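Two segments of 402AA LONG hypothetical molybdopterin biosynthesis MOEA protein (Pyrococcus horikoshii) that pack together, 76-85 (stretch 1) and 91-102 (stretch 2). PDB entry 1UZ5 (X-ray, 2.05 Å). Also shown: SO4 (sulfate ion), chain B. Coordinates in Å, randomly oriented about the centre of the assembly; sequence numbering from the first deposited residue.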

# COMPACT_ATOMS: atom_id res chain seq x y z
N ARG A 76 47.19 -14.68 -29.53
CA ARG A 76 47.00 -16.02 -29.02
C ARG A 76 47.08 -16.00 -27.50
O ARG A 76 48.07 -15.53 -26.93
CB ARG A 76 48.08 -16.95 -29.58
CG ARG A 76 47.79 -18.42 -29.37
CD ARG A 76 49.05 -19.22 -29.09
NE ARG A 76 50.00 -19.21 -30.20
CZ ARG A 76 51.20 -19.77 -30.15
NH1 ARG A 76 51.60 -20.38 -29.04
NH2 ARG A 76 52.00 -19.73 -31.20
N LEU A 77 46.04 -16.50 -26.85
CA LEU A 77 46.01 -16.55 -25.39
C LEU A 77 45.88 -18.00 -24.93
O LEU A 77 45.22 -18.81 -25.57
CB LEU A 77 44.82 -15.73 -24.85
CG LEU A 77 44.74 -14.25 -25.23
CD1 LEU A 77 43.53 -13.63 -24.57
CD2 LEU A 77 46.01 -13.52 -24.80
N LYS A 78 46.54 -18.32 -23.82
CA LYS A 78 46.49 -19.67 -23.27
C LYS A 78 45.34 -19.78 -22.26
O LYS A 78 45.23 -18.96 -21.35
CB LYS A 78 47.82 -19.98 -22.59
CG LYS A 78 47.99 -21.43 -22.16
CD LYS A 78 49.35 -21.65 -21.53
CE LYS A 78 49.53 -23.09 -21.06
NZ LYS A 78 50.84 -23.31 -20.38
N VAL A 79 44.48 -20.78 -22.44
CA VAL A 79 43.34 -21.00 -21.54
C VAL A 79 43.85 -21.79 -20.34
O VAL A 79 44.16 -22.97 -20.45
CB VAL A 79 42.22 -21.78 -22.25
CG1 VAL A 79 41.02 -21.97 -21.31
CG2 VAL A 79 41.80 -21.02 -23.49
N ILE A 80 43.95 -21.13 -19.19
CA ILE A 80 44.49 -21.78 -18.01
C ILE A 80 43.48 -22.29 -16.98
O ILE A 80 43.86 -22.91 -15.98
CB ILE A 80 45.44 -20.84 -17.27
CG1 ILE A 80 44.65 -19.70 -16.63
CG2 ILE A 80 46.46 -20.25 -18.26
CD1 ILE A 80 45.42 -18.95 -15.59
N GLY A 81 42.20 -22.04 -17.21
CA GLY A 81 41.20 -22.50 -16.26
C GLY A 81 39.80 -22.15 -16.70
O GLY A 81 39.58 -21.76 -17.85
N SER A 82 38.84 -22.30 -15.79
CA SER A 82 37.45 -21.99 -16.13
C SER A 82 36.66 -21.57 -14.90
O SER A 82 37.06 -21.83 -13.77
CB SER A 82 36.78 -23.22 -16.75
OG SER A 82 36.68 -24.27 -15.79
N VAL A 83 35.53 -20.90 -15.14
CA VAL A 83 34.68 -20.47 -14.04
C VAL A 83 33.24 -20.75 -14.42
O VAL A 83 32.77 -20.33 -15.48
CB VAL A 83 34.81 -18.96 -13.74
CG1 VAL A 83 34.00 -18.62 -12.47
CG2 VAL A 83 36.28 -18.57 -13.54
N HIS A 84 32.55 -21.49 -13.56
CA HIS A 84 31.15 -21.81 -13.81
C HIS A 84 30.25 -21.25 -12.73
O HIS A 84 30.72 -20.79 -11.69
CB HIS A 84 30.97 -23.33 -13.93
CG HIS A 84 31.50 -23.90 -15.21
ND1 HIS A 84 32.84 -24.13 -15.42
CD2 HIS A 84 30.87 -24.23 -16.37
CE1 HIS A 84 33.02 -24.58 -16.65
NE2 HIS A 84 31.84 -24.65 -17.24
N ALA A 85 28.96 -21.27 -12.99
CA ALA A 85 27.95 -20.75 -12.07
C ALA A 85 28.17 -21.11 -10.62
O ALA A 85 28.38 -22.28 -10.29
CB ALA A 85 26.56 -21.21 -12.50
S SO4 B . 27.11 -23.56 -15.74
O1 SO4 B . 27.48 -23.59 -17.33
O2 SO4 B . 25.72 -23.16 -15.69
O3 SO4 B . 27.32 -24.74 -15.21
O4 SO4 B . 27.93 -22.50 -15.23
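Stretch 2 91-102: FKLGKGEAAYIS

How does stretch 2 begin its contact with stretch 1? It enters as an extended loop, and Phe-91 points its CA-to-CB bond toward the other stretch. With chi1 near +60° (p) and chi2 at 94°, its ring reaches the C-terminal half of strand 76-83. There CD1 of Phe-91 lies 4.0 Å from CD1 of Ile-80, CZ of Phe-91 lies 4.1 Å from CA of Gly-81 and 4.2 Å from CG2 of Val-83, and the carbonyl O of Ser-82 sits at the ring edge, 3.8 Å from CE2 of Phe-91. Gly-81 suits this place because it has no side chain: an ideal CB there would fall only 2.9 Å from CZ of Phe-91, a clash. Lys-92 turns away, yet its O is 3.8 Å from CD1 of Ile-80, and Leu-93, in the m,t rotamer, brings CD2 within 4.2 Å of that same CD1.

What turns the chain so that it can run beside stretch 1? A type II beta turn spans Gly-94 to Glu-97, with a weak hydrogen bond from N of Glu-97 to O of Gly-94 (3.1 Å). The Glu-97 side chain reaches back over the turn, where its OE2 accepts a hydrogen bond from N of Gly-94 at 2.7 Å. Lys-95 points away and makes no contact. Gly-96 has a phi of 79°, a conformation that favours glycine, and its O accepts a straight hydrogen bond from N of Lys-78 (3.0 Å, 174°), the first link between the two backbones.

How does strand 97-101 lie on strand 76-83? The two run parallel in the sheet sense, though their axes cross at -52° and approach to 4.4 Å. Glu-97 pairs with Lys-78, their CA atoms 4.8 Å apart, and its OE2 comes 3.7 Å from CD1 of Ile-80. Ala-98 pairs with Val-79 at a CA–CA distance of 4.7 Å; its N donates to O of Lys-78 at 2.8 Å and its O accepts from N of Ile-80 at 2.9 Å, while its CB packs 4.2 Å from CB of Leu-77. Next, CA of Ala-99 makes a CA-H...O contact of 3.3 Å with O of Gly-81.

How is the pairing carried to the end? Tyr-100 lies beside Ser-82, with CA atoms 4.5 Å apart; its N donates to O of Gly-81 (3.0 Å) and its O accepts from N of Val-83 (2.9 Å). Its ring meets that of His-84 obliquely, centroids 5.8 Å apart and planes at 44°. Ile-101 pairs with Val-83 on the opposite face of the sheet from Tyr-100, its CG1 4.1 Å from CB of Val-83. Finally, N of Ser-102 donates to O of Val-83 over a longer 3.3 Å. The OG of Ser-102 and the N of Ala-85 both donate to O4 of the sulfate, at 2.7 and 2.8 Å, so the ion, probably from the crystallisation liquor, bridges the ends of both stretches.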

# COMPACT_ATOMS: atom_id res chain seq x y z
N PHE A 91 41.79 -18.30 -8.82
CA PHE A 91 43.01 -18.04 -9.58
C PHE A 91 42.86 -16.72 -10.33
O PHE A 91 41.76 -16.19 -10.45
CB PHE A 91 43.29 -19.19 -10.56
CG PHE A 91 42.28 -19.31 -11.66
CD1 PHE A 91 42.50 -18.70 -12.89
CD2 PHE A 91 41.09 -20.00 -11.45
CE1 PHE A 91 41.54 -18.78 -13.90
CE2 PHE A 91 40.13 -20.10 -12.46
CZ PHE A 91 40.35 -19.48 -13.69
N LYS A 92 43.97 -16.18 -10.82
CA LYS A 92 43.96 -14.92 -11.55
C LYS A 92 44.64 -15.10 -12.90
O LYS A 92 45.41 -16.04 -13.10
CB LYS A 92 44.67 -13.84 -10.74
CG LYS A 92 46.13 -14.15 -10.48
CD LYS A 92 46.75 -13.08 -9.58
CE LYS A 92 48.23 -13.32 -9.36
NZ LYS A 92 48.83 -12.27 -8.49
N LEU A 93 44.37 -14.20 -13.83
CA LEU A 93 44.96 -14.28 -15.16
C LEU A 93 46.24 -13.46 -15.27
O LEU A 93 46.29 -12.32 -14.84
CB LEU A 93 43.97 -13.76 -16.21
CG LEU A 93 42.59 -14.41 -16.33
CD1 LEU A 93 41.78 -13.67 -17.38
CD2 LEU A 93 42.72 -15.88 -16.68
N GLY A 94 47.27 -14.07 -15.85
CA GLY A 94 48.53 -13.38 -16.06
C GLY A 94 48.50 -12.87 -17.49
O GLY A 94 47.55 -13.18 -18.23
N LYS A 95 49.49 -12.10 -17.92
CA LYS A 95 49.47 -11.60 -19.30
C LYS A 95 49.50 -12.78 -20.26
O LYS A 95 50.26 -13.72 -20.07
CB LYS A 95 50.65 -10.66 -19.57
CG LYS A 95 52.00 -11.34 -19.72
CD LYS A 95 53.08 -10.35 -20.14
CE LYS A 95 52.75 -9.70 -21.49
NZ LYS A 95 53.80 -8.73 -21.92
N GLY A 96 48.67 -12.72 -21.29
CA GLY A 96 48.62 -13.80 -22.26
C GLY A 96 47.82 -15.01 -21.79
O GLY A 96 47.96 -16.09 -22.35
N GLU A 97 46.99 -14.82 -20.77
CA GLU A 97 46.19 -15.93 -20.23
C GLU A 97 44.70 -15.63 -20.23
O GLU A 97 44.29 -14.49 -20.04
CB GLU A 97 46.67 -16.28 -18.82
CG GLU A 97 48.04 -16.96 -18.80
CD GLU A 97 48.58 -17.15 -17.39
OE1 GLU A 97 49.55 -17.92 -17.23
OE2 GLU A 97 48.04 -16.54 -16.46
N ALA A 98 43.90 -16.68 -20.44
CA ALA A 98 42.45 -16.55 -20.48
C ALA A 98 41.77 -17.71 -19.73
O ALA A 98 42.42 -18.68 -19.35
CB ALA A 98 41.97 -16.54 -21.92
N ALA A 99 40.47 -17.59 -19.52
CA ALA A 99 39.72 -18.63 -18.84
C ALA A 99 38.35 -18.79 -19.47
O ALA A 99 37.71 -17.80 -19.84
CB ALA A 99 39.55 -18.29 -17.37
N TYR A 100 37.92 -20.03 -19.64
CA TYR A 100 36.58 -20.23 -20.18
C TYR A 100 35.65 -19.78 -19.05
O TYR A 100 35.95 -19.98 -17.87
CB TYR A 100 36.31 -21.70 -20.48
CG TYR A 100 34.87 -21.90 -20.90
CD1 TYR A 100 34.44 -21.46 -22.15
CD2 TYR A 100 33.92 -22.41 -20.01
CE1 TYR A 100 33.09 -21.51 -22.50
CE2 TYR A 100 32.57 -22.46 -20.36
CZ TYR A 100 32.17 -22.01 -21.60
OH TYR A 100 30.83 -22.03 -21.94
N ILE A 101 34.53 -19.17 -19.41
CA ILE A 101 33.59 -18.73 -18.40
C ILE A 101 32.18 -18.81 -18.96
O ILE A 101 31.97 -18.52 -20.14
CB ILE A 101 33.90 -17.27 -17.95
CG1 ILE A 101 33.00 -16.87 -16.78
CG2 ILE A 101 33.69 -16.30 -19.12
CD1 ILE A 101 33.45 -15.61 -16.08
N SER A 102 31.22 -19.22 -18.14
CA SER A 102 29.85 -19.32 -18.62
C SER A 102 29.05 -18.10 -18.17
O SER A 102 29.42 -17.40 -17.22
CB SER A 102 29.19 -20.61 -18.11
OG SER A 102 29.23 -20.69 -16.71